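Side-chain contact in acyl-coenzyme A oxidase acox-1.2 (Caenorhabditis elegans, PDB 5K3J), which catalyses the FAD-dependent desaturation of ascaroside-CoA with a 5-carbon omega side chain, the first step of its peroxisomal beta-oxidation in pheromone biosynthesis: residues Q219-K224 / V232-I237. Numbering follows the deposited sequence.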
loop_
_atom_site.group_PDB
_atom_site.type_symbol
_atom_site.label_atom_id
_atom_site.label_comp_id
_atom_site.label_asym_id
_atom_site.label_seq_id
_atom_site.Cartn_x
_atom_site.Cartn_y
_atom_site.Cartn_z
ATOM N N GLN A 219 -34.923 3.089 13.465
ATOM C CA GLN A 219 -35.183 1.746 12.964
ATOM C C GLN A 219 -35.281 1.824 11.448
ATOM O O GLN A 219 -35.996 2.669 10.916
ATOM C CB GLN A 219 -36.462 1.149 13.558
ATOM C CG GLN A 219 -36.758 -0.255 13.038
ATOM C CD GLN A 219 -37.972 -0.894 13.685
ATOM O OE1 GLN A 219 -38.743 -0.227 14.376
ATOM N NE2 GLN A 219 -38.148 -2.194 13.464
ATOM N N LEU A 220 -34.555 0.954 10.756
ATOM C CA LEU A 220 -34.486 1.017 9.303
ATOM C C LEU A 220 -35.275 -0.111 8.664
ATOM O O LEU A 220 -35.965 0.086 7.664
ATOM C CB LEU A 220 -33.032 0.968 8.834
ATOM C CG LEU A 220 -32.151 2.123 9.304
ATOM C CD1 LEU A 220 -30.764 1.959 8.741
ATOM C CD2 LEU A 220 -32.750 3.446 8.871
ATOM N N ARG A 221 -35.170 -1.296 9.253
ATOM C CA ARG A 221 -35.825 -2.472 8.707
ATOM C C ARG A 221 -36.740 -3.124 9.736
ATOM O O ARG A 221 -36.475 -3.083 10.940
ATOM C CB ARG A 221 -34.784 -3.478 8.222
ATOM C CG ARG A 221 -33.916 -2.979 7.078
ATOM C CD ARG A 221 -32.748 -3.915 6.863
ATOM N NE ARG A 221 -31.924 -3.543 5.720
ATOM C CZ ARG A 221 -32.092 -4.025 4.495
ATOM N NH1 ARG A 221 -33.060 -4.892 4.247
ATOM N NH2 ARG A 221 -31.294 -3.638 3.515
ATOM N N ASP A 222 -37.822 -3.715 9.244
ATOM C CA ASP A 222 -38.744 -4.475 10.079
ATOM C C ASP A 222 -37.996 -5.593 10.806
ATOM O O ASP A 222 -37.267 -6.362 10.185
ATOM C CB ASP A 222 -39.878 -5.042 9.217
ATOM C CG ASP A 222 -41.011 -5.627 10.038
ATOM O OD1 ASP A 222 -40.999 -6.849 10.303
ATOM O OD2 ASP A 222 -41.920 -4.859 10.416
ATOM N N GLU A 223 -38.168 -5.676 12.121
ATOM C CA GLU A 223 -37.428 -6.651 12.921
ATOM C C GLU A 223 -37.797 -8.089 12.571
ATOM O O GLU A 223 -37.052 -9.022 12.874
ATOM C CB GLU A 223 -37.663 -6.417 14.416
ATOM C CG GLU A 223 -36.909 -5.234 15.002
ATOM C CD GLU A 223 -36.617 -5.421 16.483
ATOM O OE1 GLU A 223 -36.323 -6.566 16.894
ATOM O OE2 GLU A 223 -36.685 -4.425 17.237
ATOM N N LYS A 224 -38.947 -8.257 11.925
ATOM C CA LYS A 224 -39.464 -9.582 11.598
ATOM C C LYS A 224 -39.162 -9.990 10.155
ATOM O O LYS A 224 -38.807 -11.139 9.896
ATOM C CB LYS A 224 -40.974 -9.635 11.857
ATOM C CG LYS A 224 -41.645 -10.933 11.431
ATOM C CD LYS A 224 -43.070 -11.034 11.964
ATOM C CE LYS A 224 -43.119 -11.722 13.327
ATOM N NZ LYS A 224 -42.418 -10.967 14.406
ATOM N N VAL A 232 -37.304 4.948 4.069
ATOM C CA VAL A 232 -35.919 4.501 4.142
ATOM C C VAL A 232 -35.402 3.941 2.818
ATOM O O VAL A 232 -35.956 2.990 2.264
ATOM C CB VAL A 232 -35.739 3.433 5.242
ATOM C CG1 VAL A 232 -34.412 2.704 5.073
ATOM C CG2 VAL A 232 -35.832 4.077 6.618
ATOM N N THR A 233 -34.339 4.556 2.311
ATOM C CA THR A 233 -33.615 4.025 1.167
ATOM C C THR A 233 -32.272 3.507 1.660
ATOM O O THR A 233 -31.559 4.209 2.381
ATOM C CB THR A 233 -33.408 5.085 0.071
ATOM O OG1 THR A 233 -34.671 5.660 -0.284
ATOM C CG2 THR A 233 -32.782 4.461 -1.167
ATOM N N VAL A 234 -31.929 2.278 1.285
ATOM C CA VAL A 234 -30.751 1.630 1.849
ATOM C C VAL A 234 -30.153 0.581 0.896
ATOM O O VAL A 234 -30.867 -0.211 0.276
ATOM C CB VAL A 234 -31.102 1.010 3.236
ATOM C CG1 VAL A 234 -30.928 -0.488 3.262
ATOM C CG2 VAL A 234 -30.286 1.668 4.344
ATOM N N GLY A 235 -28.829 0.613 0.762
ATOM C CA GLY A 235 -28.117 -0.304 -0.110
ATOM C C GLY A 235 -26.616 -0.250 0.108
ATOM O O GLY A 235 -26.117 0.625 0.811
ATOM N N ASP A 236 -25.900 -1.191 -0.502
ATOM C CA ASP A 236 -24.446 -1.282 -0.376
ATOM C C ASP A 236 -23.744 -0.327 -1.346
ATOM O O ASP A 236 -24.277 -0.021 -2.415
ATOM C CB ASP A 236 -23.992 -2.726 -0.613
ATOM C CG ASP A 236 -22.504 -2.916 -0.397
ATOM O OD1 ASP A 236 -22.063 -2.954 0.772
ATOM O OD2 ASP A 236 -21.776 -3.044 -1.401
ATOM N N ILE A 237 -22.553 0.140 -0.975
ATOM C CA ILE A 237 -21.845 1.127 -1.789
ATOM C C ILE A 237 -20.818 0.504 -2.731
ATOM O O ILE A 237 -19.947 1.202 -3.251
ATOM C CB ILE A 237 -21.133 2.181 -0.916
ATOM C CG1 ILE A 237 -19.988 1.552 -0.106
ATOM C CG2 ILE A 237 -22.145 2.876 -0.026
ATOM C CD1 ILE A 237 -19.152 2.547 0.650
#
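Leu-220 and Val-232 have the closest pair of CA atoms, 6.4 Å apart, between 219-224, the chain leaving strand 210-219, and strand 232-236; no hydrogen bond spans the two segments. The contact is made largely by side chains, with the carbonyl oxygen of Leu-220 also lying against Val-232 (O to CG1 4.0 Å). Val-232 and Val-234 both direct their CB toward the loop. Leu-220 meets the first with a methyl, CD2 standing 3.9 Å from CG2 of Val-232, and the two side chains cross at about a right angle. The other methyl of Leu-220, CD1, lies more loosely against Val-234 CG2, at 4.4 Å, so the leucine spans both valines. Arg-221 sets its CG anti to the carbonyl carbon (chi1 -63°) and extends from CG to NE (chi2 168°, chi3 176°), and its guanidinium meets CG1 of Val-234 obliquely. The polar end is held elsewhere: NH1 donates to the carbonyl of His-226 and NH2 to that of Gly-192. Within 219-224, Gln-219 NE2 donates to Arg-221 O at 3.2 Å. The contact lies in the beta domain of the acyl-CoA oxidase fold, the side chain of Leu-220 about 7 Å from that of the FAD-binding Ala-148. Leu-251 of the central strand 248-253 packs against Leu-220, Val-232 and Val-234, while Ala-198 of strand 197-205 touches Leu-220, joining the three-stranded antiparallel sheet to the mixed sheet.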